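Local coordinates for protein sortase, SrtB family (Streptococcus pneumoniae PCS8235, PDB 4Y4Q) that probably acts as a sortase B-type cysteine transpeptidase, joining proteins through sorting signals during formation of the type II pilus, at residues 75-79 and 80-84. Residues are numbered along the deposited sequence; the frame is centred on the assembly and turned at random.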
loop_
_atom_site.group_PDB
_atom_site.type_symbol
_atom_site.label_atom_id
_atom_site.label_comp_id
_atom_site.label_asym_id
_atom_site.label_seq_id
_atom_site.Cartn_x
_atom_site.Cartn_y
_atom_site.Cartn_z
ATOM N N ILE A 75 -0.215 -3.190 8.907
ATOM C CA ILE A 75 -1.313 -3.016 7.957
ATOM C C ILE A 75 -2.180 -4.270 7.840
ATOM O O ILE A 75 -1.677 -5.399 7.759
ATOM C CB ILE A 75 -0.789 -2.597 6.551
ATOM C CG1 ILE A 75 -1.937 -2.312 5.584
ATOM C CG2 ILE A 75 0.133 -3.652 5.966
ATOM C CD1 ILE A 75 -1.499 -1.413 4.403
ATOM N N ASN A 76 -3.491 -4.063 7.803
ATOM C CA ASN A 76 -4.441 -5.164 7.740
ATOM C C ASN A 76 -5.530 -4.844 6.715
ATOM O O ASN A 76 -6.028 -3.722 6.676
ATOM C CB ASN A 76 -5.058 -5.353 9.123
ATOM C CG ASN A 76 -5.889 -6.626 9.236
ATOM O OD1 ASN A 76 -5.876 -7.482 8.349
ATOM N ND2 ASN A 76 -6.606 -6.760 10.347
ATOM N N VAL A 77 -5.877 -5.815 5.873
ATOM C CA VAL A 77 -7.067 -5.704 5.039
ATOM C C VAL A 77 -8.020 -6.856 5.384
ATOM O O VAL A 77 -7.692 -8.039 5.191
ATOM C CB VAL A 77 -6.734 -5.725 3.541
ATOM C CG1 VAL A 77 -8.030 -5.722 2.700
ATOM C CG2 VAL A 77 -5.864 -4.537 3.175
ATOM N N TYR A 78 -9.194 -6.506 5.898
ATOM C CA TYR A 78 -10.106 -7.489 6.483
ATOM C C TYR A 78 -10.435 -8.653 5.554
ATOM O O TYR A 78 -10.532 -8.477 4.349
ATOM C CB TYR A 78 -11.387 -6.793 6.944
ATOM C CG TYR A 78 -11.125 -5.704 7.957
ATOM C CD1 TYR A 78 -10.253 -5.917 9.014
ATOM C CD2 TYR A 78 -11.740 -4.464 7.857
ATOM C CE1 TYR A 78 -10.006 -4.929 9.949
ATOM C CE2 TYR A 78 -11.492 -3.458 8.792
ATOM C CZ TYR A 78 -10.629 -3.705 9.835
ATOM O OH TYR A 78 -10.382 -2.722 10.767
ATOM N N GLY A 79 -10.591 -9.843 6.126
ATOM C CA GLY A 79 -10.878 -11.033 5.344
ATOM C C GLY A 79 -9.796 -11.458 4.356
ATOM O O GLY A 79 -10.045 -12.338 3.534
ATOM N N THR A 80 -8.606 -10.854 4.415
ATOM C CA THR A 80 -7.518 -11.276 3.529
ATOM C C THR A 80 -6.269 -11.692 4.296
ATOM O O THR A 80 -6.231 -11.581 5.522
ATOM C CB THR A 80 -7.095 -10.160 2.574
ATOM O OG1 THR A 80 -6.363 -9.164 3.300
ATOM C CG2 THR A 80 -8.307 -9.527 1.891
ATOM N N ASN A 81 -5.252 -12.157 3.567
ATOM C CA ASN A 81 -3.947 -12.466 4.159
ATOM C C ASN A 81 -3.025 -11.244 4.217
ATOM O O ASN A 81 -1.834 -11.368 4.467
ATOM C CB ASN A 81 -3.253 -13.594 3.391
ATOM C CG ASN A 81 -4.012 -14.917 3.470
ATOM O OD1 ASN A 81 -4.456 -15.331 4.546
ATOM N ND2 ASN A 81 -4.169 -15.581 2.325
ATOM N N ILE A 82 -3.568 -10.065 3.960
ATOM C CA ILE A 82 -2.775 -8.846 4.054
ATOM C C ILE A 82 -2.762 -8.416 5.509
ATOM O O ILE A 82 -3.723 -7.810 6.001
ATOM C CB ILE A 82 -3.357 -7.755 3.171
ATOM C CG1 ILE A 82 -3.510 -8.302 1.746
ATOM C CG2 ILE A 82 -2.475 -6.514 3.214
ATOM C CD1 ILE A 82 -3.968 -7.287 0.714
ATOM N N ASP A 83 -1.853 -9.038 6.235
ATOM C CA ASP A 83 -1.571 -8.694 7.599
ATOM C C ASP A 83 -0.077 -8.642 7.540
ATOM O O ASP A 83 0.569 -9.619 7.164
ATOM C CB ASP A 83 -2.030 -9.801 8.545
ATOM C CG ASP A 83 -1.923 -9.402 10.004
ATOM O OD1 ASP A 83 -2.175 -8.220 10.318
ATOM O OD2 ASP A 83 -1.588 -10.271 10.837
ATOM N N TYR A 84 0.488 -7.509 7.900
ATOM C CA TYR A 84 1.935 -7.395 7.808
ATOM C C TYR A 84 2.489 -6.232 8.624
ATOM O O TYR A 84 1.862 -5.168 8.716
ATOM C CB TYR A 84 2.340 -7.177 6.341
ATOM C CG TYR A 84 1.987 -8.312 5.396
ATOM C CD1 TYR A 84 2.448 -9.607 5.626
ATOM C CD2 TYR A 84 1.223 -8.078 4.254
ATOM C CE1 TYR A 84 2.134 -10.651 4.758
ATOM C CE2 TYR A 84 0.907 -9.113 3.379
ATOM C CZ TYR A 84 1.363 -10.396 3.638
ATOM O OH TYR A 84 1.052 -11.420 2.772
#
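Val-77 and Thr-80 close the connection of a beta hairpin in the sortase beta-barrel, joining strands 73-77 and 83-88. The residues from Val-77 to Thr-80 form a type II beta turn. Gly-79 occupies its third position with positive phi (64°), which suits glycine. Val-77 O takes two donors from the same residue. The backbone N of Thr-80 reaches Val-77 O at 3.1 Å, and the hydroxyl OG1 of Thr-80 donates to Val-77 O at 2.6 Å. Both donors are tilted out of the carbonyl plane. The Thr-80 hydroxyl also accepts: Ile-82 N donates to Thr-80 OG1 at 3.0 Å, which makes an ST turn. With chi1 at 73°, OG1 sits between the backbone N and the carbonyl carbon of its own residue, where it meets both partners. One hydroxyl therefore ties Val-77 O to Ile-82 N.

Further along, Val-77 N donates to Ile-82 O at 2.9 Å. Ile-82 is also the centre of an inverse gamma turn, closed by a weak bond from Asp-83 N to Asn-81 O. Ile-75 and Tyr-84 then form an antiparallel hydrogen-bonded pair, with each N bonded to the other's O. Asn-76 and Asp-83 are the adjoining non-hydrogen-bonded pair. OD1 of Asp-83 accepts a hydrogen bond from Trp-74 NE1. On the other edge of strand 73-77, Asn-76 makes backbone hydrogen bonds with Ser-157.

Val-77 and Ile-82 lie side by side and point the same way, and both touch Phe-144. Ile-75 and Tyr-84 share this face and both touch Ile-110. The Tyr-84 ring turns away from the hairpin to meet Phe-138 edge-to-face. Val-77 CG2 packs on Ile-82 CG2 at 3.9 Å, and Val-77 CG1 lies 3.9 Å from Thr-80 CG2.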